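Local coordinates for protein thymidylate synthase ThyX (Streptomyces cacaoi subsp. asoensis, PDB 4P5A) that methylates UMP or dUMP as a flavin-dependent homologue of thymidylate synthase ThyX, probably with methylenetetrahydrofolate as the methyl donor, at residues B[187-190]-B[191-195]; B[210-213]-B[214-218]; B[145-148]-B[149-153]; B[79-82]-B[83-87]. All blocks are in the same frame, centred on the assembly; numbering follows the deposited sequence.

Interaction 1 (B[187-190]-B[191-195]); sequences MHFL and SLRTH. With FAD (flavin-adenine dinucleotide), chain H.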
loop_
_atom_site.group_PDB
_atom_site.type_symbol
_atom_site.label_atom_id
_atom_site.label_comp_id
_atom_site.label_asym_id
_atom_site.label_seq_id
_atom_site.Cartn_x
_atom_site.Cartn_y
_atom_site.Cartn_z
ATOM N N MET B 187 13.921 0.355 6.706
ATOM C CA MET B 187 14.072 1.108 7.986
ATOM C C MET B 187 12.831 0.965 8.851
ATOM O O MET B 187 12.965 0.845 10.098
ATOM C CB MET B 187 14.418 2.631 7.685
ATOM C CG MET B 187 15.899 2.735 7.305
ATOM S SD MET B 187 16.285 4.480 7.080
ATOM C CE MET B 187 15.619 4.869 5.396
ATOM N N HIS B 188 11.663 0.951 8.240
ATOM C CA HIS B 188 10.421 0.823 9.090
ATOM C C HIS B 188 10.400 -0.561 9.715
ATOM O O HIS B 188 10.090 -0.716 10.921
ATOM C CB HIS B 188 9.217 1.085 8.189
ATOM C CG HIS B 188 7.923 1.141 8.953
ATOM N ND1 HIS B 188 7.379 2.325 9.390
ATOM C CD2 HIS B 188 7.101 0.150 9.368
ATOM C CE1 HIS B 188 6.248 2.073 10.031
ATOM N NE2 HIS B 188 6.097 0.755 10.105
ATOM N N PHE B 189 10.840 -1.571 8.960
ATOM C CA PHE B 189 10.871 -2.935 9.502
ATOM C C PHE B 189 11.940 -3.039 10.620
ATOM O O PHE B 189 11.655 -3.613 11.669
ATOM C CB PHE B 189 11.230 -3.845 8.358
ATOM C CG PHE B 189 11.625 -5.241 8.732
ATOM C CD1 PHE B 189 12.967 -5.609 8.853
ATOM C CD2 PHE B 189 10.639 -6.234 8.913
ATOM C CE1 PHE B 189 13.340 -6.956 9.192
ATOM C CE2 PHE B 189 11.045 -7.624 9.183
ATOM C CZ PHE B 189 12.413 -7.931 9.353
ATOM N N LEU B 190 13.092 -2.388 10.426
ATOM C CA LEU B 190 14.179 -2.522 11.432
ATOM C C LEU B 190 13.705 -1.816 12.731
ATOM O O LEU B 190 14.063 -2.278 13.809
ATOM C CB LEU B 190 15.498 -1.877 10.961
ATOM C CG LEU B 190 16.144 -2.675 9.775
ATOM C CD1 LEU B 190 17.323 -1.923 9.330
ATOM C CD2 LEU B 190 16.588 -4.108 10.220
ATOM N N SER B 191 12.981 -0.712 12.624
ATOM C CA SER B 191 12.527 0.026 13.858
ATOM C C SER B 191 11.642 -0.867 14.646
ATOM O O SER B 191 11.639 -0.818 15.868
ATOM C CB SER B 191 11.764 1.279 13.463
ATOM O OG SER B 191 11.472 2.082 14.592
ATOM N N LEU B 192 10.911 -1.748 13.995
ATOM C CA LEU B 192 9.916 -2.597 14.772
ATOM C C LEU B 192 10.510 -3.988 15.147
ATOM O O LEU B 192 10.104 -4.597 16.129
ATOM C CB LEU B 192 8.667 -2.860 13.887
ATOM C CG LEU B 192 7.794 -1.661 13.712
ATOM C CD1 LEU B 192 6.767 -1.979 12.460
ATOM C CD2 LEU B 192 7.039 -1.354 15.055
ATOM N N ARG B 193 11.423 -4.514 14.335
ATOM C CA ARG B 193 11.875 -5.916 14.440
ATOM C C ARG B 193 13.311 -5.998 15.017
ATOM O O ARG B 193 13.931 -7.067 14.950
ATOM C CB ARG B 193 11.829 -6.665 13.105
ATOM C CG ARG B 193 10.438 -6.694 12.543
ATOM C CD ARG B 193 9.372 -7.331 13.480
ATOM N NE ARG B 193 8.055 -7.515 12.744
ATOM C CZ ARG B 193 7.033 -8.159 13.308
ATOM N NH1 ARG B 193 7.150 -8.660 14.596
ATOM N NH2 ARG B 193 5.915 -8.349 12.606
ATOM N N THR B 194 13.799 -4.911 15.590
ATOM C CA THR B 194 15.014 -5.030 16.417
ATOM C C THR B 194 14.695 -4.411 17.790
ATOM O O THR B 194 13.962 -3.388 17.904
ATOM C CB THR B 194 16.224 -4.357 15.831
ATOM O OG1 THR B 194 15.946 -2.965 15.612
ATOM C CG2 THR B 194 16.643 -5.022 14.572
ATOM N N HIS B 195 15.282 -5.025 18.835
ATOM C CA HIS B 195 15.092 -4.492 20.221
ATOM C C HIS B 195 16.364 -3.709 20.588
ATOM O O HIS B 195 17.376 -4.309 20.907
ATOM C CB HIS B 195 14.945 -5.674 21.179
ATOM C CG HIS B 195 14.842 -5.248 22.613
ATOM N ND1 HIS B 195 15.903 -5.346 23.500
ATOM C CD2 HIS B 195 13.821 -4.681 23.307
ATOM C CE1 HIS B 195 15.540 -4.853 24.680
ATOM N NE2 HIS B 195 14.276 -4.458 24.596
HETATM P PA FAD H . 3.566 -2.238 7.155
HETATM O O1A FAD H . 4.848 -2.384 6.452
HETATM O O2A FAD H . 2.462 -3.129 6.937
HETATM O O5B FAD H . 3.094 -0.767 6.965
HETATM C C5B FAD H . 4.031 0.364 7.168
HETATM C C4B FAD H . 3.267 1.637 7.414
HETATM O O4B FAD H . 2.405 1.879 6.283
HETATM C C3B FAD H . 2.326 1.522 8.571
HETATM O O3B FAD H . 3.007 1.800 9.818
HETATM C C2B FAD H . 1.265 2.599 8.282
HETATM O O2B FAD H . 1.913 3.901 8.525
HETATM C C1B FAD H . 1.121 2.465 6.734
HETATM N N9A FAD H . 0.043 1.560 6.296
HETATM C C8A FAD H . 0.191 0.524 5.451
HETATM N N7A FAD H . -0.988 -0.032 5.178
HETATM C C5A FAD H . -1.946 0.735 5.836
HETATM C C6A FAD H . -3.357 0.714 5.970
HETATM N N6A FAD H . -4.144 -0.202 5.323
HETATM N N1A FAD H . -3.931 1.669 6.771
HETATM C C2A FAD H . -3.211 2.641 7.379
HETATM N N3A FAD H . -1.858 2.696 7.278
HETATM C C4A FAD H . -1.230 1.725 6.556
HETATM N N1 FAD H . -0.113 -8.308 14.933
HETATM C C2 FAD H . -1.300 -8.922 15.240
HETATM O O2 FAD H . -2.086 -9.328 14.399
HETATM N N3 FAD H . -1.557 -9.237 16.554
HETATM C C4 FAD H . -0.644 -8.935 17.555
HETATM O O4 FAD H . -1.000 -9.197 18.737
HETATM C C4X FAD H . 0.560 -8.282 17.234
HETATM N N5 FAD H . 1.477 -7.821 18.207
HETATM C C5X FAD H . 2.753 -7.345 17.784
HETATM C C6 FAD H . 3.839 -7.112 18.659
HETATM C C7 FAD H . 5.075 -6.615 18.219
HETATM C C7M FAD H . 6.141 -6.421 19.311
HETATM C C8 FAD H . 5.362 -6.372 16.846
HETATM C C8M FAD H . 6.707 -5.765 16.336
HETATM C C9 FAD H . 4.302 -6.613 15.940
HETATM C C9A FAD H . 3.040 -7.142 16.402
HETATM N N10 FAD H . 1.986 -7.384 15.480
HETATM C C10 FAD H . 0.801 -7.982 15.914
HETATM C "C1'" FAD H . 2.199 -7.203 14.014
HETATM C "C2'" FAD H . 1.906 -5.646 13.846
HETATM O "O2'" FAD H . 0.515 -5.304 14.119
HETATM C "C3'" FAD H . 2.096 -5.227 12.365
HETATM O "O3'" FAD H . 1.346 -6.039 11.443
HETATM C "C4'" FAD H . 3.650 -5.329 11.918
HETATM O "O4'" FAD H . 4.440 -4.880 12.969
HETATM C "C5'" FAD H . 3.849 -4.482 10.635
HETATM O "O5'" FAD H . 3.868 -3.095 11.032
HETATM P P FAD H . 3.145 -2.036 10.049
HETATM O O1P FAD H . 1.699 -2.327 9.806
HETATM O O2P FAD H . 3.416 -0.728 10.673
HETATM O O3P FAD H . 3.922 -2.200 8.673
#

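Interaction 2 (B[210-213]-B[214-218]); sequences EMVA and EQMET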
loop_
_atom_site.group_PDB
_atom_site.type_symbol
_atom_site.label_atom_id
_atom_site.label_comp_id
_atom_site.label_asym_id
_atom_site.label_seq_id
_atom_site.Cartn_x
_atom_site.Cartn_y
_atom_site.Cartn_z
ATOM N N GLU B 210 14.154 -10.997 14.975
ATOM C CA GLU B 210 15.239 -10.039 15.209
ATOM C C GLU B 210 16.513 -10.563 14.543
ATOM O O GLU B 210 17.298 -9.765 14.047
ATOM C CB GLU B 210 15.458 -9.804 16.691
ATOM C CG GLU B 210 16.534 -8.694 16.925
ATOM C CD GLU B 210 16.722 -8.422 18.418
ATOM O OE1 GLU B 210 16.889 -7.251 18.680
ATOM O OE2 GLU B 210 16.787 -9.368 19.285
ATOM N N MET B 211 16.776 -11.874 14.593
ATOM C CA MET B 211 17.933 -12.418 13.855
ATOM C C MET B 211 17.892 -12.177 12.360
ATOM O O MET B 211 18.920 -11.906 11.734
ATOM C CB MET B 211 18.065 -13.916 14.148
ATOM C CG MET B 211 18.305 -14.184 15.676
ATOM S SD MET B 211 18.049 -15.961 16.001
ATOM C CE MET B 211 19.340 -16.707 15.000
ATOM N N VAL B 212 16.698 -12.290 11.783
ATOM C CA VAL B 212 16.517 -11.930 10.356
ATOM C C VAL B 212 16.881 -10.497 10.186
ATOM O O VAL B 212 17.658 -10.126 9.225
ATOM C CB VAL B 212 15.040 -12.181 9.909
ATOM C CG1 VAL B 212 14.792 -11.612 8.461
ATOM C CG2 VAL B 212 14.680 -13.722 9.985
ATOM N N ALA B 213 16.235 -9.625 11.001
ATOM C CA ALA B 213 16.430 -8.175 10.853
ATOM C C ALA B 213 17.929 -7.802 10.988
ATOM O O ALA B 213 18.382 -6.928 10.256
ATOM C CB ALA B 213 15.651 -7.425 11.938
ATOM N N GLU B 214 18.660 -8.385 11.957
ATOM C CA GLU B 214 20.064 -7.956 12.132
ATOM C C GLU B 214 20.914 -8.304 10.910
ATOM O O GLU B 214 21.776 -7.535 10.503
ATOM C CB GLU B 214 20.686 -8.637 13.430
ATOM C CG GLU B 214 20.015 -8.091 14.649
ATOM C CD GLU B 214 20.313 -8.900 15.951
ATOM O OE1 GLU B 214 20.670 -10.137 15.861
ATOM O OE2 GLU B 214 20.155 -8.258 17.024
ATOM N N GLN B 215 20.612 -9.404 10.271
ATOM C CA GLN B 215 21.397 -9.773 9.109
ATOM C C GLN B 215 21.056 -8.889 7.916
ATOM O O GLN B 215 21.915 -8.606 7.090
ATOM C CB GLN B 215 21.200 -11.263 8.790
ATOM C CG GLN B 215 21.759 -12.212 9.897
ATOM C CD GLN B 215 21.483 -13.683 9.479
ATOM O OE1 GLN B 215 21.884 -14.130 8.392
ATOM N NE2 GLN B 215 20.706 -14.375 10.273
ATOM N N MET B 216 19.765 -8.544 7.789
ATOM C CA MET B 216 19.395 -7.655 6.721
ATOM C C MET B 216 20.131 -6.349 6.936
ATOM O O MET B 216 20.566 -5.686 6.005
ATOM C CB MET B 216 17.852 -7.413 6.745
ATOM C CG MET B 216 17.184 -8.638 6.145
ATOM S SD MET B 216 15.379 -8.354 6.336
ATOM C CE MET B 216 14.711 -9.754 5.399
ATOM N N GLU B 217 20.093 -5.843 8.150
ATOM C CA GLU B 217 20.724 -4.527 8.439
ATOM C C GLU B 217 22.214 -4.501 8.147
ATOM O O GLU B 217 22.732 -3.507 7.635
ATOM C CB GLU B 217 20.457 -4.157 9.926
ATOM C CG GLU B 217 20.982 -2.742 10.255
ATOM C CD GLU B 217 20.477 -2.185 11.598
ATOM O OE1 GLU B 217 19.632 -2.833 12.281
ATOM O OE2 GLU B 217 20.904 -1.063 11.925
ATOM N N THR B 218 22.878 -5.566 8.537
ATOM C CA THR B 218 24.332 -5.687 8.268
ATOM C C THR B 218 24.604 -5.639 6.758
ATOM O O THR B 218 25.521 -4.882 6.299
ATOM C CB THR B 218 24.835 -7.024 8.839
ATOM O OG1 THR B 218 24.769 -6.961 10.273
ATOM C CG2 THR B 218 26.357 -7.246 8.344
#

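Interaction 3 (B[145-148]-B[149-153]); sequences YEVA and FEEYQ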
loop_
_atom_site.group_PDB
_atom_site.type_symbol
_atom_site.label_atom_id
_atom_site.label_comp_id
_atom_site.label_asym_id
_atom_site.label_seq_id
_atom_site.Cartn_x
_atom_site.Cartn_y
_atom_site.Cartn_z
ATOM N N TYR B 145 8.228 -33.169 16.768
ATOM C CA TYR B 145 8.574 -33.021 15.324
ATOM C C TYR B 145 8.682 -34.421 14.693
ATOM O O TYR B 145 8.281 -34.612 13.549
ATOM C CB TYR B 145 9.887 -32.306 15.120
ATOM C CG TYR B 145 9.999 -30.875 15.680
ATOM C CD1 TYR B 145 8.857 -30.154 16.100
ATOM C CD2 TYR B 145 11.236 -30.250 15.731
ATOM C CE1 TYR B 145 8.996 -28.850 16.613
ATOM C CE2 TYR B 145 11.386 -28.996 16.216
ATOM C CZ TYR B 145 10.247 -28.286 16.651
ATOM O OH TYR B 145 10.404 -26.998 17.109
ATOM N N GLU B 146 9.242 -35.401 15.447
ATOM C CA GLU B 146 9.326 -36.757 14.881
ATOM C C GLU B 146 7.958 -37.368 14.583
ATOM O O GLU B 146 7.821 -37.970 13.494
ATOM C CB GLU B 146 10.109 -37.721 15.837
ATOM C CG GLU B 146 11.523 -37.361 15.958
ATOM C CD GLU B 146 12.242 -38.276 16.950
ATOM O OE1 GLU B 146 11.582 -38.673 17.962
ATOM O OE2 GLU B 146 13.461 -38.551 16.692
ATOM N N VAL B 147 6.961 -37.201 15.481
ATOM C CA VAL B 147 5.645 -37.742 15.229
ATOM C C VAL B 147 4.949 -36.964 14.104
ATOM O O VAL B 147 4.394 -37.574 13.210
ATOM C CB VAL B 147 4.794 -37.617 16.484
ATOM C CG1 VAL B 147 3.267 -37.849 16.254
ATOM C CG2 VAL B 147 5.341 -38.637 17.517
ATOM N N ALA B 148 5.120 -35.635 14.093
ATOM C CA ALA B 148 4.537 -34.859 12.974
ATOM C C ALA B 148 5.070 -35.336 11.636
ATOM O O ALA B 148 4.298 -35.551 10.666
ATOM C CB ALA B 148 4.845 -33.338 13.206
ATOM N N PHE B 149 6.381 -35.477 11.544
ATOM C CA PHE B 149 6.939 -35.776 10.255
ATOM C C PHE B 149 6.594 -37.215 9.877
ATOM O O PHE B 149 6.381 -37.520 8.672
ATOM C CB PHE B 149 8.408 -35.470 10.211
ATOM C CG PHE B 149 8.924 -35.458 8.835
ATOM C CD1 PHE B 149 9.603 -36.525 8.343
ATOM C CD2 PHE B 149 8.575 -34.393 7.961
ATOM C CE1 PHE B 149 10.033 -36.533 6.988
ATOM C CE2 PHE B 149 9.028 -34.360 6.624
ATOM C CZ PHE B 149 9.725 -35.462 6.133
ATOM N N GLU B 150 6.551 -38.106 10.869
ATOM C CA GLU B 150 6.238 -39.515 10.531
ATOM C C GLU B 150 4.792 -39.603 9.978
ATOM O O GLU B 150 4.508 -40.346 8.984
ATOM C CB GLU B 150 6.451 -40.370 11.798
ATOM C CG GLU B 150 5.770 -41.732 11.760
ATOM C CD GLU B 150 5.793 -42.377 13.158
ATOM O OE1 GLU B 150 6.693 -42.014 13.968
ATOM O OE2 GLU B 150 4.881 -43.193 13.443
ATOM N N GLU B 151 3.889 -38.808 10.573
ATOM C CA GLU B 151 2.515 -38.777 10.107
ATOM C C GLU B 151 2.373 -38.061 8.759
ATOM O O GLU B 151 1.551 -38.474 7.945
ATOM C CB GLU B 151 1.529 -38.166 11.135
ATOM C CG GLU B 151 1.412 -38.921 12.496
ATOM C CD GLU B 151 0.994 -40.415 12.308
ATOM O OE1 GLU B 151 0.323 -40.780 11.310
ATOM O OE2 GLU B 151 1.478 -41.214 13.155
ATOM N N TYR B 152 3.151 -36.992 8.541
ATOM C CA TYR B 152 3.142 -36.317 7.240
ATOM C C TYR B 152 3.552 -37.331 6.175
ATOM O O TYR B 152 2.879 -37.471 5.149
ATOM C CB TYR B 152 4.149 -35.170 7.282
ATOM C CG TYR B 152 4.372 -34.450 6.005
ATOM C CD1 TYR B 152 5.637 -34.400 5.388
ATOM C CD2 TYR B 152 3.307 -33.725 5.421
ATOM C CE1 TYR B 152 5.857 -33.676 4.195
ATOM C CE2 TYR B 152 3.526 -32.978 4.206
ATOM C CZ TYR B 152 4.801 -32.962 3.634
ATOM O OH TYR B 152 5.026 -32.289 2.462
ATOM N N GLN B 153 4.645 -38.045 6.430
ATOM C CA GLN B 153 5.089 -39.012 5.390
ATOM C C GLN B 153 4.092 -40.149 5.206
ATOM O O GLN B 153 3.918 -40.635 4.090
ATOM C CB GLN B 153 6.443 -39.590 5.817
ATOM C CG GLN B 153 7.608 -38.649 5.645
ATOM C CD GLN B 153 7.774 -38.183 4.212
ATOM O OE1 GLN B 153 7.857 -38.990 3.330
ATOM N NE2 GLN B 153 7.826 -36.840 3.987
#

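Interaction 4 (B[79-82]-B[83-87]); sequences FTVR and HLMRH. With 5BU (5-bromo-uridine-5'-monophosphate), chain F.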
loop_
_atom_site.group_PDB
_atom_site.type_symbol
_atom_site.label_atom_id
_atom_site.label_comp_id
_atom_site.label_asym_id
_atom_site.label_seq_id
_atom_site.Cartn_x
_atom_site.Cartn_y
_atom_site.Cartn_z
ATOM N N PHE B 79 6.809 -19.747 11.935
ATOM C CA PHE B 79 6.362 -18.709 12.823
ATOM C C PHE B 79 7.076 -17.375 12.662
ATOM O O PHE B 79 6.512 -16.341 13.008
ATOM C CB PHE B 79 6.337 -19.120 14.303
ATOM C CG PHE B 79 7.699 -19.280 14.910
ATOM C CD1 PHE B 79 8.438 -20.474 14.753
ATOM C CD2 PHE B 79 8.277 -18.193 15.588
ATOM C CE1 PHE B 79 9.764 -20.563 15.318
ATOM C CE2 PHE B 79 9.574 -18.274 16.106
ATOM C CZ PHE B 79 10.328 -19.432 15.923
ATOM N N THR B 80 8.339 -17.400 12.246
ATOM C CA THR B 80 9.108 -16.163 12.027
ATOM C C THR B 80 8.812 -15.583 10.634
ATOM O O THR B 80 8.766 -14.375 10.481
ATOM C CB THR B 80 10.608 -16.524 12.106
ATOM O OG1 THR B 80 10.877 -16.904 13.465
ATOM C CG2 THR B 80 11.492 -15.301 11.788
ATOM N N VAL B 81 8.584 -16.458 9.657
ATOM C CA VAL B 81 8.102 -15.905 8.345
ATOM C C VAL B 81 6.799 -15.141 8.472
ATOM O O VAL B 81 6.609 -14.136 7.772
ATOM C CB VAL B 81 7.938 -17.069 7.353
ATOM C CG1 VAL B 81 7.433 -16.576 5.969
ATOM C CG2 VAL B 81 9.337 -17.667 7.151
ATOM N N ARG B 82 5.919 -15.636 9.338
ATOM C CA ARG B 82 4.682 -14.896 9.616
ATOM C C ARG B 82 4.993 -13.472 10.065
ATOM O O ARG B 82 4.248 -12.586 9.597
ATOM C CB ARG B 82 3.745 -15.552 10.637
ATOM C CG ARG B 82 3.390 -16.998 10.169
ATOM C CD ARG B 82 1.831 -17.173 10.310
ATOM N NE ARG B 82 1.301 -17.151 11.592
ATOM C CZ ARG B 82 0.063 -16.731 11.904
ATOM N NH1 ARG B 82 -0.312 -16.906 13.104
ATOM N NH2 ARG B 82 -0.770 -16.135 11.052
ATOM N N HIS B 83 5.918 -13.262 10.996
ATOM C CA HIS B 83 6.260 -11.924 11.433
ATOM C C HIS B 83 6.768 -11.075 10.239
ATOM O O HIS B 83 6.308 -9.947 10.104
ATOM C CB HIS B 83 7.290 -11.949 12.578
ATOM C CG HIS B 83 6.793 -12.739 13.745
ATOM N ND1 HIS B 83 7.618 -13.120 14.798
ATOM C CD2 HIS B 83 5.548 -13.163 14.054
ATOM C CE1 HIS B 83 6.892 -13.755 15.695
ATOM N NE2 HIS B 83 5.625 -13.755 15.298
ATOM N N LEU B 84 7.683 -11.632 9.474
ATOM C CA LEU B 84 8.266 -10.900 8.297
ATOM C C LEU B 84 7.129 -10.515 7.366
ATOM O O LEU B 84 7.095 -9.350 6.890
ATOM C CB LEU B 84 9.230 -11.826 7.540
ATOM C CG LEU B 84 9.771 -11.208 6.243
ATOM C CD1 LEU B 84 10.457 -9.854 6.512
ATOM C CD2 LEU B 84 10.855 -12.186 5.750
ATOM N N MET B 85 6.203 -11.471 7.100
ATOM C CA MET B 85 5.193 -11.145 6.079
ATOM C C MET B 85 4.055 -10.211 6.477
ATOM O O MET B 85 3.202 -9.895 5.637
ATOM C CB MET B 85 4.647 -12.415 5.547
ATOM C CG MET B 85 5.837 -13.091 4.722
ATOM S SD MET B 85 5.356 -14.685 3.898
ATOM C CE MET B 85 4.477 -13.937 2.701
ATOM N N ARG B 86 4.027 -9.795 7.726
ATOM C CA ARG B 86 3.114 -8.752 8.082
ATOM C C ARG B 86 3.479 -7.338 7.488
ATOM O O ARG B 86 2.619 -6.423 7.475
ATOM C CB ARG B 86 3.011 -8.567 9.595
ATOM C CG ARG B 86 2.442 -9.841 10.266
ATOM C CD ARG B 86 1.022 -10.214 9.678
ATOM N NE ARG B 86 0.053 -9.072 9.883
ATOM C CZ ARG B 86 -0.660 -8.870 11.001
ATOM N NH1 ARG B 86 -1.450 -7.812 11.078
ATOM N NH2 ARG B 86 -0.556 -9.670 12.086
ATOM N N HIS B 87 4.699 -7.185 6.983
ATOM C CA HIS B 87 5.105 -5.852 6.529
ATOM C C HIS B 87 4.659 -5.634 5.098
ATOM O O HIS B 87 5.280 -6.159 4.157
ATOM C CB HIS B 87 6.632 -5.749 6.742
ATOM C CG HIS B 87 6.979 -5.808 8.199
ATOM N ND1 HIS B 87 7.237 -4.675 8.937
ATOM C CD2 HIS B 87 7.124 -6.855 9.048
ATOM C CE1 HIS B 87 7.495 -5.015 10.196
ATOM N NE2 HIS B 87 7.452 -6.321 10.282
HETATM P P 5BU F . 2.255 -14.822 17.179
HETATM O OP1 5BU F . 1.377 -16.046 17.286
HETATM O OP2 5BU F . 2.236 -13.891 18.410
HETATM O OP3 5BU F . 3.717 -15.137 16.698
HETATM O "O5'" 5BU F . 1.594 -13.914 15.981
HETATM C "C5'" 5BU F . 0.245 -13.839 15.893
HETATM C "C4'" 5BU F . -0.102 -12.841 14.661
HETATM O "O4'" 5BU F . 0.425 -11.512 15.007
HETATM C "C3'" 5BU F . 0.631 -13.231 13.384
HETATM O "O3'" 5BU F . -0.091 -12.723 12.221
HETATM C "C2'" 5BU F . 1.914 -12.426 13.518
HETATM O "O2'" 5BU F . 2.487 -12.182 12.214
HETATM C "C1'" 5BU F . 1.567 -11.154 14.259
HETATM N N1 5BU F . 2.569 -10.727 15.267
HETATM C C2 5BU F . 3.822 -10.343 14.797
HETATM O O2 5BU F . 3.951 -10.248 13.554
HETATM N N3 5BU F . 4.866 -10.075 15.611
HETATM C C4 5BU F . 4.690 -10.171 16.996
HETATM O O4 5BU F . 5.611 -9.926 17.734
HETATM C C5 5BU F . 3.413 -10.572 17.438
HETATM C C6 5BU F . 2.353 -10.894 16.659
HETATM BR BR 5BU F . 3.077 -10.519 19.347
HETATM O O HOH W 1 10.168 -14.528 15.261
#

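Interaction 1 (B[187-190]-B[191-195])
With chi1 at 167°, Phe189 holds its ring on the side of its own carbonyl carbon, and Arg193, its CG anti to the carbonyl carbon (chi1 -60°), sets that CG over one face of the ring; a bend at chi2 then turns the chain toward the flavin. Arg193 CG sits 3.8 Å from the centroid of the Phe189 ring, displaced to the CE2 rim, a CH-pi contact in which the two side chains cross at about a right angle. The backbone closes the same turn: Arg193 N gives a 2.8 Å hydrogen bond to Phe189 O. Beyond the ring, the guanidinium reaches the flavin, whose methyl carbon C8M lies over one of its faces, 3.4 Å from Arg193 NH1. NE is hydrogen-bonded to His87 and NH2 to O2 of the bromouridine, consistent with the predicted role of Arg193 in activating the pyrimidine.

Beside this pair, His188 and Leu192 lie side by side against the cofactor. His188 NE2 donates to the FAD phosphate oxygen O2P at 3.1 Å while C5B of the FAD covers a face of the imidazole; Leu192 CD1 packs 3.7 Å from His188 NE2. Farther along, Thr194 OG1 donates to Leu190 O at 2.7 Å, backed by a weak bond from Thr194 N, and Arg236 holds the same hydroxyl.

Phe189 rests on Ala213 and Met216 of helix 207-223 and on Leu84 of helix 78-84, Leu190 on Phe231 of helix 225-233, and Leu192 against Arg60 of the second subunit.

Interaction 2 (B[210-213]-B[214-218])
Glu210 and Glu214, one turn apart on helix 207-223, bring their carboxylates together: Glu210 OE1 is 3.8 Å from Glu214 OE2, with the two planes tilted by only 22°. Two arginines probably offset the repulsion. Arg207 bridges Glu210 OE2 and Glu214 OE1, Arg196 bridges Glu210 OE1 and Glu214 OE2, and the His195 backbone N adds a hydrogen bond to Glu210 OE1. An extended chain beyond CG, with chi1 at -68°, carries the Glu214 carboxylate back across the Glu210 side chain, and on the way Glu214 CG passes 3.2 Å from Glu210 O. That carbonyl is itself satisfied by Glu214 N at 2.9 Å.

Further along, Met216 N meets Val212 O at 3.0 Å in the carbonyl plane, and Glu217 N bonds to Ala213 O at 2.9 Å. Met211 O receives only weak bonds, from Gln215 N and from Gln215 NE2, NE2 having its stronger partner in Ile12 O. Glu217 turns its carboxylate to Arg236 and His228. On the apolar side Val212 CG1 packs 3.6 Å from Met216 CE, both side chains running the same way onto Val14.

An alanine in place of Glu214 would probably leave Arg196 and Arg207 sharing Glu210 alone of this carboxylate pair, one negative charge short. The close acids thus read as half of a four-residue charge cluster, in which each carboxylate is likely to stay ionised, with the apolar packing on another side of the helix.

Interaction 3 (B[145-148]-B[149-153])
The middle of the long helix 131-157, where Val147 and Glu151 face the third subunit, is a regular stretch of about two alpha-helical turns, held by four successive i to i+4 backbone bonds. Phe149 N bonds to Tyr145 O, Glu150 N to Glu146 O, Glu151 N to Val147 O and Tyr152 N to Ala148 O, the last of them the shortest at 2.8 Å. None of the four is weak, and the Glu151 N bond meets its carbonyl nearly head-on, with a C=O...N angle of 161°.

Side chains touch little across the turns. Glu151 CG comes within 3.3 Å of Val147 O and lies 4.3 Å from Val147 CG1; a bend at chi2 (-57°) then takes the carboxylate off to Arg154 and to Ser140 of the third subunit. The side chain of Phe149 meets the preceding turn through CB alone, 3.4 Å from Tyr145 O, because its first torsion (-166°) leads the ring away. The side chain of Tyr152 likewise offers just CB, 3.4 Å from Ala148 O.

Val147 packs on Val147 of the third subunit, an encounter of like residues.

Chemically the helix is divided. Its aromatic residues are buried, the tyrosine hydroxyls bonded to backbone atoms of this chain, Tyr145 OH to Tyr107 O and Tyr152 OH to Val102 N. Glu146 and Glu150 are on the exposed surface, and the buried Glu151 carboxylate is satisfied partly from the neighbouring subunit, joining apolar packing to polar bonding at that interface.

Interaction 4 (B[79-82]-B[83-87])
His83 CB starts 3.5 Å from Thr80 O, and the ring beyond it is sandwiched: Phe79 O sits over the centre of one face, N3 of the bromouridine over the opposite face near the rim, with CG between the two. CD2 lies 3.4 Å from O2 of the nucleotide. ND1 holds a water at 2.9 Å that also bonds Thr80 OG1, CE1 lies near OP3 and Phe79 O, and NE2 at the tip donates to the phosphate oxygen OP3 at 2.7 Å, an almost straight bond (166°). Water and phosphate together are likely to fix the ring's rotation. An alanine at His83 would probably leave OP3 without this donor and open a gap between Phe79 O and the uracil.

Two arginines also meet the ligand. Arg86 NH2 donates to its O3' at 3.1 Å and also to O2 of an FAD, and the Arg82 guanidinium puts a face over the ribose carbon C3' while salt-bridged to Glu94 of the third subunit. Val81 CG1 packs 3.5 Å from Met85 SD.

Helix 78-84 and the residues after it lie against strand 91-94 through Val81, Leu84 and Met85, helix 207-223 through Thr80 and Leu84, and helix 183-193, whose Arg193 touches His83.

From the N terminus the order is interaction 4, then 3, 1 and 2. All are local turns in series, so none closes a long loop and none nests in or crosses another. Three of them meet in space. Interaction 4 touches interaction 1 where Arg193 NH2 comes 3.0 Å from His83 O; interaction 1 leans on interaction 2 where Leu190 packs over Ala213; Val212 and Thr80 join interactions 2 and 4. Helices 78-84, 183-193 and 207-223 are thereby tied together, the first two lining the nucleotide and flavin sites and the third backing them. Interaction 3 stands apart, about 24 Å from interaction 4 between centres, though both touch the third subunit.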